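Side-chain contacts in major capsid protein (Paramecium bursaria Chlorella virus 1, PDB 5TIP), which self-assembles as trimers into the icosahedral capsid, about 190 nm across, of a large DNA virus that infects Chlorella: residues T83-A88 with W111-D116; Y271-A276 with T408-L413; F176-Q181 with P199-W204; L261-N266 with A310-A315. All blocks are in the same frame, centred on the assembly; numbering follows the deposited sequence.

Contact 1 of 4, residues T83-A88 with W111-D116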
# COMPACT_ATOMS: atom_id res chain seq x y z
N THR A 83 -16.33 17.19 -14.78
CA THR A 83 -17.42 16.83 -15.67
C THR A 83 -17.22 15.47 -16.33
O THR A 83 -18.03 15.08 -17.18
CB THR A 83 -17.61 17.91 -16.74
OG1 THR A 83 -16.39 18.09 -17.46
CG2 THR A 83 -18.02 19.23 -16.10
N THR A 84 -16.17 14.74 -15.97
CA THR A 84 -15.94 13.40 -16.48
C THR A 84 -15.71 12.45 -15.31
O THR A 84 -15.25 12.86 -14.24
CB THR A 84 -14.73 13.35 -17.43
OG1 THR A 84 -13.56 13.83 -16.76
CG2 THR A 84 -14.98 14.19 -18.67
N TYR A 85 -16.03 11.18 -15.53
CA TYR A 85 -15.83 10.14 -14.52
C TYR A 85 -15.38 8.87 -15.24
O TYR A 85 -16.21 8.12 -15.76
CB TYR A 85 -17.10 9.90 -13.71
CG TYR A 85 -16.90 9.01 -12.50
CD1 TYR A 85 -16.14 9.45 -11.42
CD2 TYR A 85 -17.48 7.76 -12.42
CE1 TYR A 85 -15.95 8.65 -10.31
CE2 TYR A 85 -17.30 6.95 -11.31
CZ TYR A 85 -16.54 7.40 -10.26
OH TYR A 85 -16.35 6.61 -9.15
N TYR A 86 -14.07 8.64 -15.25
CA TYR A 86 -13.46 7.50 -15.92
C TYR A 86 -13.96 7.33 -17.36
O TYR A 86 -14.51 6.28 -17.71
CB TYR A 86 -13.69 6.23 -15.12
CG TYR A 86 -13.02 6.22 -13.76
CD1 TYR A 86 -11.73 5.74 -13.61
CD2 TYR A 86 -13.68 6.69 -12.64
CE1 TYR A 86 -11.11 5.74 -12.37
CE2 TYR A 86 -13.07 6.69 -11.39
CZ TYR A 86 -11.79 6.21 -11.27
OH TYR A 86 -11.17 6.21 -10.03
N PRO A 87 -13.79 8.35 -18.21
CA PRO A 87 -14.36 8.25 -19.57
C PRO A 87 -13.70 7.19 -20.43
O PRO A 87 -14.38 6.52 -21.21
CB PRO A 87 -14.16 9.66 -20.13
CG PRO A 87 -12.96 10.18 -19.40
CD PRO A 87 -13.06 9.61 -18.02
N ALA A 88 -12.38 7.02 -20.30
CA ALA A 88 -11.70 5.99 -21.08
C ALA A 88 -12.11 4.59 -20.64
O ALA A 88 -12.14 3.66 -21.46
CB ALA A 88 -10.19 6.15 -20.96
N TRP A 111 -17.79 -3.85 -14.95
CA TRP A 111 -16.89 -4.72 -14.21
C TRP A 111 -15.55 -4.04 -13.95
O TRP A 111 -15.00 -4.15 -12.85
CB TRP A 111 -16.67 -6.03 -14.95
CG TRP A 111 -15.55 -6.82 -14.36
CD1 TRP A 111 -14.36 -7.13 -14.95
CD2 TRP A 111 -15.50 -7.38 -13.04
NE1 TRP A 111 -13.58 -7.86 -14.08
CE2 TRP A 111 -14.26 -8.02 -12.91
CE3 TRP A 111 -16.40 -7.41 -11.97
CZ2 TRP A 111 -13.89 -8.69 -11.74
CZ3 TRP A 111 -16.03 -8.06 -10.81
CH2 TRP A 111 -14.78 -8.69 -10.70
N PHE A 112 -15.07 -3.32 -14.92
CA PHE A 112 -13.86 -2.57 -14.75
C PHE A 112 -14.08 -1.60 -13.59
O PHE A 112 -13.22 -1.45 -12.78
CB PHE A 112 -13.49 -1.85 -16.05
CG PHE A 112 -12.72 -2.68 -17.01
CD1 PHE A 112 -13.09 -3.93 -17.30
CD2 PHE A 112 -11.58 -2.20 -17.59
CE1 PHE A 112 -12.38 -4.69 -18.15
CE2 PHE A 112 -10.83 -2.98 -18.44
CZ PHE A 112 -11.25 -4.24 -18.72
N ARG A 113 -15.25 -0.97 -13.53
CA ARG A 113 -15.55 -0.04 -12.44
C ARG A 113 -15.66 -0.78 -11.11
O ARG A 113 -15.19 -0.28 -10.08
CB ARG A 113 -16.85 0.72 -12.74
CG ARG A 113 -17.16 1.85 -11.77
CD ARG A 113 -16.56 3.18 -12.23
NE ARG A 113 -15.11 3.10 -12.41
CZ ARG A 113 -14.23 3.22 -11.43
NH1 ARG A 113 -14.64 3.44 -10.19
NH2 ARG A 113 -12.93 3.13 -11.69
N THR A 114 -16.28 -1.96 -11.12
CA THR A 114 -16.43 -2.74 -9.89
C THR A 114 -15.09 -3.31 -9.44
O THR A 114 -14.77 -3.30 -8.24
CB THR A 114 -17.45 -3.85 -10.09
OG1 THR A 114 -18.73 -3.28 -10.38
CG2 THR A 114 -17.56 -4.72 -8.85
N TYR A 115 -14.29 -3.82 -10.38
CA TYR A 115 -12.98 -4.35 -10.04
C TYR A 115 -12.09 -3.27 -9.44
O TYR A 115 -11.35 -3.52 -8.48
CB TYR A 115 -12.32 -4.96 -11.28
CG TYR A 115 -10.90 -5.41 -11.07
CD1 TYR A 115 -10.62 -6.68 -10.58
CD2 TYR A 115 -9.83 -4.58 -11.36
CE1 TYR A 115 -9.32 -7.10 -10.38
CE2 TYR A 115 -8.53 -4.99 -11.17
CZ TYR A 115 -8.28 -6.25 -10.68
OH TYR A 115 -6.98 -6.67 -10.48
N ASP A 116 -12.15 -2.06 -9.99
CA ASP A 116 -11.33 -0.97 -9.48
C ASP A 116 -11.74 -0.59 -8.06
O ASP A 116 -10.88 -0.27 -7.23
CB ASP A 116 -11.42 0.24 -10.41
CG ASP A 116 -10.49 1.36 -10.02
OD1 ASP A 116 -9.26 1.13 -9.96
OD2 ASP A 116 -10.97 2.49 -9.77
O HOH W 1 -9.24 4.63 -9.91
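A buried cation-pi stack between Tyr86 and Arg113 joins a loop end to helix 109-119 in the first of the two jelly rolls of this capsid protein. Tyr86 occupies the N-cap position of helix 87-91, and one face of its ring receives the guanidinium group. The planes are 19° apart, and Arg113 CZ stands 3.7 Å from the ring centroid, nearly above the ring centre; Arg113 NH2 comes closest, 3.3 Å from Tyr86 CE1. The arginine chain bends at chi2 and chi3, which folds its flat end back over the tyrosine. Tyr85 adds a looser approach, its OH lying 3.7 Å from Arg113 NH1 with ring and guanidinium steeply inclined.

Polar bonds fix the rotation of the guanidinium. Arg113 NH2 donates to Asp116 OD2 at 2.8 Å in a salt bridge within the helix, reaching the carboxylate from above its plane, while Arg113 NE pairs with Glu89. A water accepts from Tyr86 OH at 2.5 Å and donates to Asp116 OD2 at 2.8 Å, linking loop and helix. With two carboxylates and an aromatic face around it, the buried arginine probably keeps its positive charge.

Contact 2 of 4, residues Y271-A276 with T408-L413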
# COMPACT_ATOMS: atom_id res chain seq x y z
N TYR A 271 -22.85 6.84 -15.25
CA TYR A 271 -21.84 5.79 -15.18
C TYR A 271 -21.20 5.78 -13.80
O TYR A 271 -20.82 6.82 -13.26
CB TYR A 271 -20.78 6.01 -16.25
CG TYR A 271 -19.69 4.95 -16.26
CD1 TYR A 271 -19.94 3.68 -16.76
CD2 TYR A 271 -18.42 5.23 -15.77
CE1 TYR A 271 -18.95 2.72 -16.77
CE2 TYR A 271 -17.43 4.27 -15.78
CZ TYR A 271 -17.70 3.02 -16.28
OH TYR A 271 -16.72 2.06 -16.29
N GLY A 272 -21.08 4.58 -13.22
CA GLY A 272 -20.43 4.43 -11.94
C GLY A 272 -21.19 4.98 -10.76
O GLY A 272 -20.64 5.00 -9.65
N GLN A 273 -22.43 5.43 -10.94
CA GLN A 273 -23.22 5.93 -9.82
C GLN A 273 -23.81 4.75 -9.08
O GLN A 273 -24.78 4.13 -9.53
CB GLN A 273 -24.32 6.88 -10.31
CG GLN A 273 -25.08 7.52 -9.15
CD GLN A 273 -26.39 8.16 -9.58
OE1 GLN A 273 -26.60 8.45 -10.76
NE2 GLN A 273 -27.28 8.38 -8.62
N TYR A 274 -23.23 4.42 -7.93
CA TYR A 274 -23.68 3.32 -7.10
C TYR A 274 -24.40 3.77 -5.84
O TYR A 274 -24.86 2.93 -5.07
CB TYR A 274 -22.49 2.42 -6.72
CG TYR A 274 -21.78 1.80 -7.90
CD1 TYR A 274 -22.48 1.36 -9.01
CD2 TYR A 274 -20.40 1.66 -7.90
CE1 TYR A 274 -21.84 0.80 -10.09
CE2 TYR A 274 -19.74 1.09 -8.97
CZ TYR A 274 -20.46 0.66 -10.07
OH TYR A 274 -19.81 0.09 -11.14
N THR A 275 -24.50 5.08 -5.62
CA THR A 275 -25.14 5.63 -4.44
C THR A 275 -26.12 6.71 -4.85
O THR A 275 -26.16 7.14 -6.01
CB THR A 275 -24.11 6.18 -3.45
OG1 THR A 275 -23.24 7.09 -4.13
CG2 THR A 275 -23.30 5.05 -2.83
N ALA A 276 -26.92 7.16 -3.89
CA ALA A 276 -27.92 8.18 -4.15
C ALA A 276 -27.29 9.57 -4.17
O ALA A 276 -26.30 9.84 -3.48
CB ALA A 276 -29.03 8.13 -3.09
N THR A 408 -34.12 5.66 -5.25
CA THR A 408 -35.03 4.87 -6.07
C THR A 408 -34.58 4.77 -7.52
O THR A 408 -35.14 3.96 -8.27
CB THR A 408 -36.44 5.45 -6.00
OG1 THR A 408 -36.40 6.83 -6.38
CG2 THR A 408 -36.99 5.32 -4.59
N LEU A 409 -33.60 5.57 -7.94
CA LEU A 409 -33.08 5.48 -9.29
C LEU A 409 -32.05 4.37 -9.46
O LEU A 409 -31.67 4.05 -10.59
CB LEU A 409 -32.45 6.81 -9.71
CG LEU A 409 -33.38 8.03 -9.76
CD1 LEU A 409 -32.64 9.23 -10.32
CD2 LEU A 409 -34.61 7.73 -10.59
N LEU A 410 -31.59 3.76 -8.36
CA LEU A 410 -30.63 2.66 -8.41
C LEU A 410 -31.38 1.37 -8.71
O LEU A 410 -31.62 0.52 -7.84
CB LEU A 410 -29.86 2.57 -7.10
CG LEU A 410 -29.12 3.83 -6.64
CD1 LEU A 410 -28.50 3.62 -5.26
CD2 LEU A 410 -28.06 4.25 -7.64
N THR A 411 -31.76 1.21 -9.97
CA THR A 411 -32.63 0.12 -10.39
C THR A 411 -31.90 -0.99 -11.14
O THR A 411 -32.50 -2.03 -11.42
CB THR A 411 -33.76 0.65 -11.28
OG1 THR A 411 -33.20 1.39 -12.37
CG2 THR A 411 -34.67 1.57 -10.47
N ALA A 412 -30.62 -0.80 -11.47
CA ALA A 412 -29.83 -1.80 -12.17
C ALA A 412 -28.96 -2.53 -11.16
O ALA A 412 -28.02 -1.95 -10.61
CB ALA A 412 -28.99 -1.16 -13.27
N LEU A 413 -29.27 -3.80 -10.92
CA LEU A 413 -28.50 -4.65 -10.01
C LEU A 413 -27.57 -5.52 -10.85
O LEU A 413 -28.03 -6.40 -11.58
CB LEU A 413 -29.42 -5.50 -9.14
CG LEU A 413 -28.76 -6.63 -8.34
CD1 LEU A 413 -27.71 -6.08 -7.39
CD2 LEU A 413 -29.81 -7.43 -7.58
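Leu410, the central residue of an inverse gamma turn just ahead of strand 412-426, pushes its side chain against the irregular loop 271-276 that follows strand 257-266 in the second jelly roll. The turn is closed by a weak backbone bond from Thr411 N to Leu409 O, and it presents the leucine to the loop.

The two methyl groups divide the work. Leu410 CD1 rests 3.7 Å from Tyr274 O and lies 4.1 Å from Ala276 N, whereas Leu410 CD2 sits 3.8 Å from both Gln273 O and Thr275 O. Placing CG anti to the carbonyl carbon (chi1 -56°) sends this forked end into the bend of the loop, where it meets mainly backbone. Phe265 of strand 257-266 also packs against the leucine.

The loop is braced by its own polar groups. The extended side chain of Gln273 reaches the backbone two residues further on, where its NE2 donates to Thr275 O at 3.1 Å; the bond is fairly straight (160°), and the acceptor lies in the amide plane. At the other end of that amide, OE1 accepts from Asn270 and Asn267, and Gln273 O takes a bond from Asn266. Tyr274 directs its CB away from the leucine, and its hydroxyl bonds to Asp110. A short way further along the chain is Asn279, which carries an N-linked glycan.

No hydrogen bond crosses between the segments. The contact is therefore van der Waals packing of one branched apolar group on backbone; the carbonyls of Gln273 and Thr275 probably tolerate the methyls because each already has an amide donor.

Contact 3 of 4, residues F176-Q181 with P199-W204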
# COMPACT_ATOMS: atom_id res chain seq x y z
N PHE A 176 -13.86 -5.66 -29.31
CA PHE A 176 -14.17 -4.47 -28.53
C PHE A 176 -15.51 -3.89 -28.96
O PHE A 176 -15.89 -3.95 -30.13
CB PHE A 176 -13.07 -3.42 -28.69
CG PHE A 176 -11.71 -3.90 -28.27
CD1 PHE A 176 -11.30 -3.79 -26.95
CD2 PHE A 176 -10.84 -4.46 -29.19
CE1 PHE A 176 -10.05 -4.23 -26.56
CE2 PHE A 176 -9.59 -4.90 -28.80
CZ PHE A 176 -9.19 -4.78 -27.48
N THR A 177 -16.21 -3.30 -28.00
CA THR A 177 -17.43 -2.54 -28.25
C THR A 177 -17.28 -1.19 -27.57
O THR A 177 -17.06 -1.13 -26.36
CB THR A 177 -18.67 -3.27 -27.72
OG1 THR A 177 -18.80 -4.54 -28.37
CG2 THR A 177 -19.92 -2.44 -27.95
N LEU A 178 -17.37 -0.12 -28.35
CA LEU A 178 -17.19 1.22 -27.82
C LEU A 178 -18.52 1.80 -27.36
O LEU A 178 -19.56 1.59 -28.00
CB LEU A 178 -16.56 2.15 -28.86
CG LEU A 178 -15.17 1.77 -29.36
CD1 LEU A 178 -14.60 2.91 -30.17
CD2 LEU A 178 -14.27 1.41 -28.18
N ALA A 179 -18.49 2.53 -26.25
CA ALA A 179 -19.69 3.16 -25.74
C ALA A 179 -20.19 4.22 -26.71
O ALA A 179 -19.42 4.80 -27.48
CB ALA A 179 -19.42 3.79 -24.37
N SER A 180 -21.50 4.46 -26.68
CA SER A 180 -22.09 5.44 -27.58
C SER A 180 -21.97 6.85 -27.02
O SER A 180 -21.57 7.78 -27.72
CB SER A 180 -23.55 5.09 -27.84
OG SER A 180 -23.67 3.79 -28.39
N GLN A 181 -22.31 7.02 -25.74
CA GLN A 181 -22.34 8.33 -25.11
C GLN A 181 -21.46 8.30 -23.87
O GLN A 181 -21.65 7.46 -22.99
CB GLN A 181 -23.77 8.72 -24.74
CG GLN A 181 -24.77 8.55 -25.88
CD GLN A 181 -26.16 9.03 -25.52
OE1 GLN A 181 -26.43 9.37 -24.37
NE2 GLN A 181 -27.05 9.06 -26.51
N PRO A 199 -13.11 9.21 -31.12
CA PRO A 199 -11.88 8.75 -30.46
C PRO A 199 -10.95 8.04 -31.43
O PRO A 199 -11.38 7.47 -32.44
CB PRO A 199 -12.40 7.79 -29.39
CG PRO A 199 -13.68 7.27 -29.95
CD PRO A 199 -14.28 8.41 -30.72
N THR A 200 -9.67 8.08 -31.11
CA THR A 200 -8.65 7.31 -31.80
C THR A 200 -8.18 6.19 -30.89
O THR A 200 -7.99 6.40 -29.68
CB THR A 200 -7.46 8.19 -32.21
OG1 THR A 200 -7.51 9.42 -31.48
CG2 THR A 200 -7.52 8.49 -33.70
N MET A 201 -7.99 5.00 -31.45
CA MET A 201 -7.73 3.81 -30.66
C MET A 201 -6.52 3.07 -31.21
O MET A 201 -6.27 3.06 -32.42
CB MET A 201 -8.94 2.86 -30.63
CG MET A 201 -8.75 1.66 -29.72
SD MET A 201 -10.03 0.41 -29.91
CE MET A 201 -11.42 1.42 -30.37
N SER A 202 -5.77 2.45 -30.31
CA SER A 202 -4.70 1.54 -30.67
C SER A 202 -4.59 0.47 -29.60
O SER A 202 -4.83 0.72 -28.42
CB SER A 202 -3.36 2.27 -30.84
OG SER A 202 -2.98 2.93 -29.64
N VAL A 203 -4.23 -0.74 -30.03
CA VAL A 203 -4.11 -1.89 -29.14
C VAL A 203 -2.66 -2.32 -29.12
O VAL A 203 -2.04 -2.50 -30.18
CB VAL A 203 -5.03 -3.05 -29.58
CG1 VAL A 203 -4.91 -4.22 -28.62
CG2 VAL A 203 -6.47 -2.58 -29.68
N TRP A 204 -2.10 -2.49 -27.92
CA TRP A 204 -0.71 -2.88 -27.75
C TRP A 204 -0.65 -4.15 -26.90
O TRP A 204 -1.30 -4.23 -25.85
CB TRP A 204 0.09 -1.75 -27.10
CG TRP A 204 0.20 -0.54 -27.97
CD1 TRP A 204 -0.75 0.41 -28.17
CD2 TRP A 204 1.32 -0.16 -28.77
NE1 TRP A 204 -0.29 1.37 -29.04
CE2 TRP A 204 0.98 1.04 -29.42
CE3 TRP A 204 2.59 -0.72 -28.99
CZ2 TRP A 204 1.86 1.69 -30.29
CZ3 TRP A 204 3.45 -0.07 -29.85
CH2 TRP A 204 3.08 1.12 -30.49
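The end of strand 172-178 and the start of strand 200-210, with Pro199 just ahead of it, run in opposite senses at the separation of stacked sheets, with CA atoms 9.6 Å apart for Leu178 and Pro199 and 10.4 Å apart for Phe176 and Val203, and no hydrogen bond links them. Side chains fill the gap instead.

Leu178 and Met201 reach toward each other tip to tip. Met201 CE settles against the leucine fork, 3.5 Å from Leu178 CD1 and 3.6 Å from Leu178 CD2. The methionine gets there with CG anti to its own N (chi1 -175°) and an extended second torsion, the chain bending only at chi3. That path also carries its sulfur above a face of the Phe176 ring, SD to centroid 5.2 Å and 21° off the normal, a distant Met-aromatic contact.

This is the interior of a jelly-roll sandwich: strand 172-178 belongs to one antiparallel sheet and strand 200-210 to the other, and Ile45 of a loop also packs on Met201 and Val203. Phe176 and Val203 come from opposite directions, with Val203 CG2 4.0 Å from Phe176 CE2 and slanting onto the ring. On the phenylalanine's own sheet, Leu92 and Val95 pack against it. At the other end Pro199 touches more lightly, its CG 4.5 Å from Leu178 CD1. Trp204 belongs to a different surface: its NE1 donates to Ser202 OG, and its ring makes a cation-pi contact with Arg328 of a neighbouring subunit.

Contact 4 of 4, residues L261-N266 with A310-A315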
# COMPACT_ATOMS: atom_id res chain seq x y z
N LEU A 261 -18.46 -13.32 -4.86
CA LEU A 261 -19.54 -12.60 -5.52
C LEU A 261 -19.39 -11.11 -5.25
O LEU A 261 -19.10 -10.70 -4.12
CB LEU A 261 -20.91 -13.08 -5.04
CG LEU A 261 -21.27 -14.55 -5.24
CD1 LEU A 261 -22.68 -14.82 -4.76
CD2 LEU A 261 -21.11 -14.95 -6.69
N ALA A 262 -19.57 -10.30 -6.28
CA ALA A 262 -19.52 -8.85 -6.16
C ALA A 262 -20.73 -8.25 -6.87
O ALA A 262 -21.06 -8.66 -7.98
CB ALA A 262 -18.23 -8.28 -6.75
N TRP A 263 -21.38 -7.29 -6.23
CA TRP A 263 -22.57 -6.70 -6.82
C TRP A 263 -22.67 -5.23 -6.44
O TRP A 263 -22.02 -4.75 -5.51
CB TRP A 263 -23.84 -7.47 -6.41
CG TRP A 263 -24.22 -7.38 -4.96
CD1 TRP A 263 -25.14 -6.54 -4.41
CD2 TRP A 263 -23.70 -8.16 -3.88
NE1 TRP A 263 -25.23 -6.75 -3.06
CE2 TRP A 263 -24.35 -7.74 -2.71
CE3 TRP A 263 -22.74 -9.18 -3.80
CZ2 TRP A 263 -24.08 -8.30 -1.46
CZ3 TRP A 263 -22.47 -9.73 -2.56
CH2 TRP A 263 -23.14 -9.29 -1.41
N ASN A 264 -23.50 -4.51 -7.20
CA ASN A 264 -23.76 -3.10 -6.94
C ASN A 264 -25.16 -2.75 -7.44
O ASN A 264 -25.74 -3.47 -8.27
CB ASN A 264 -22.72 -2.19 -7.61
CG ASN A 264 -22.71 -2.31 -9.13
OD1 ASN A 264 -23.65 -1.91 -9.81
ND2 ASN A 264 -21.62 -2.85 -9.67
N PHE A 265 -25.69 -1.64 -6.93
CA PHE A 265 -26.96 -1.08 -7.40
C PHE A 265 -26.64 0.23 -8.11
O PHE A 265 -26.20 1.20 -7.48
CB PHE A 265 -27.92 -0.85 -6.24
CG PHE A 265 -28.22 -2.09 -5.44
CD1 PHE A 265 -29.25 -2.93 -5.81
CD2 PHE A 265 -27.45 -2.42 -4.34
CE1 PHE A 265 -29.52 -4.08 -5.08
CE2 PHE A 265 -27.72 -3.56 -3.61
CZ PHE A 265 -28.75 -4.39 -3.98
N ASN A 266 -26.85 0.26 -9.42
CA ASN A 266 -26.43 1.36 -10.27
C ASN A 266 -27.64 2.07 -10.88
O ASN A 266 -28.60 1.42 -11.29
CB ASN A 266 -25.50 0.87 -11.38
CG ASN A 266 -25.40 1.84 -12.53
OD1 ASN A 266 -25.93 1.59 -13.62
ND2 ASN A 266 -24.73 2.97 -12.31
N ALA A 310 -25.95 4.64 0.44
CA ALA A 310 -26.16 3.33 -0.16
C ALA A 310 -27.58 2.85 0.10
O ALA A 310 -28.27 3.32 1.02
CB ALA A 310 -25.14 2.32 0.39
N VAL A 311 -28.04 1.90 -0.71
CA VAL A 311 -29.46 1.56 -0.72
C VAL A 311 -29.73 0.25 -0.00
O VAL A 311 -30.82 0.04 0.54
CB VAL A 311 -29.99 1.53 -2.17
CG1 VAL A 311 -29.40 0.36 -2.95
CG2 VAL A 311 -31.52 1.51 -2.18
N LEU A 312 -28.75 -0.65 0.02
CA LEU A 312 -28.96 -1.99 0.57
C LEU A 312 -28.93 -1.94 2.09
O LEU A 312 -27.97 -1.45 2.69
CB LEU A 312 -27.90 -2.95 0.05
CG LEU A 312 -28.08 -4.41 0.48
CD1 LEU A 312 -29.42 -4.97 0.01
CD2 LEU A 312 -26.93 -5.28 -0.02
N ASP A 313 -30.00 -2.44 2.72
CA ASP A 313 -30.07 -2.50 4.17
C ASP A 313 -29.47 -3.78 4.73
O ASP A 313 -28.63 -3.73 5.64
CB ASP A 313 -31.52 -2.36 4.65
CG ASP A 313 -31.65 -2.49 6.15
OD1 ASP A 313 -30.89 -1.81 6.87
OD2 ASP A 313 -32.50 -3.28 6.62
N SER A 314 -29.89 -4.93 4.21
CA SER A 314 -29.37 -6.21 4.67
C SER A 314 -29.39 -7.20 3.52
O SER A 314 -30.06 -6.98 2.51
CB SER A 314 -30.17 -6.75 5.86
OG SER A 314 -31.52 -7.00 5.50
N ALA A 315 -28.64 -8.29 3.68
CA ALA A 315 -28.57 -9.29 2.62
C ALA A 315 -28.11 -10.62 3.20
O ALA A 315 -27.42 -10.67 4.22
CB ALA A 315 -27.62 -8.85 1.50
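Two aromatic rings from strand 257-266, Trp263 and Phe265, receive Leu312 and Val311 in different ways. The indole meets the leucine at its edge, Leu312 CD2 lying near the ring plane 3.8 Å from Trp263 NE1. The phenyl ring is approached obliquely, by Val311 CG1 at 3.7 Å from Phe265 CD2 and by Leu312 CB at 3.7 Å from Phe265 CE2. Further rings gather around: Tyr351 and Phe333 beside Trp263, and Tyr382 beside Phe265.

Leu312 is thus shared between both aromatics. Its CD1 looks to Phe265 CZ at 4.1 Å, while CD2 touches the phenyl ring at CE2 and the indole edge at NE1. With CG between the backbone N and the carbonyl carbon (chi1 68°), Trp263 turns that NE1 edge toward the leucine. Leu312 crosses both Trp263 and Phe265 at about a right angle, as Val311 does Phe265.

The strands belong to the two sheets of the second jelly roll, 257-266 in one and 312-319 in the other, with Val311 just before the latter; a classic beta bulge at Asp313 and Ser314, opposite Thr381, follows directly after the leucine. Since every touching residue is buried and no hydrogen bond crosses, the two segments are probably held together here by dispersion and the exclusion of water.

The four contacts sample both jelly rolls of one subunit. Contact 1 and then contact 3 close within the first, their centres about 14 Å apart without touching. Contacts 2 and 4 follow in the second, where their segments alternate along the chain and their centres lie about 10 Å apart; they share the sheet in which strands 257-266 and 412-426 are neighbours, and Ala412 O probably accepts a bond from Asn266 N. Helix 109-119 of contact 1 bridges the halves, Arg113 packing on Tyr274 of contact 2 and Thr114 on Asn264 of contact 4. Contacts 3 and 4, centres about 30 Å apart, lie in separate cores, consistent with two sandwiches tied into one subunit at that helix.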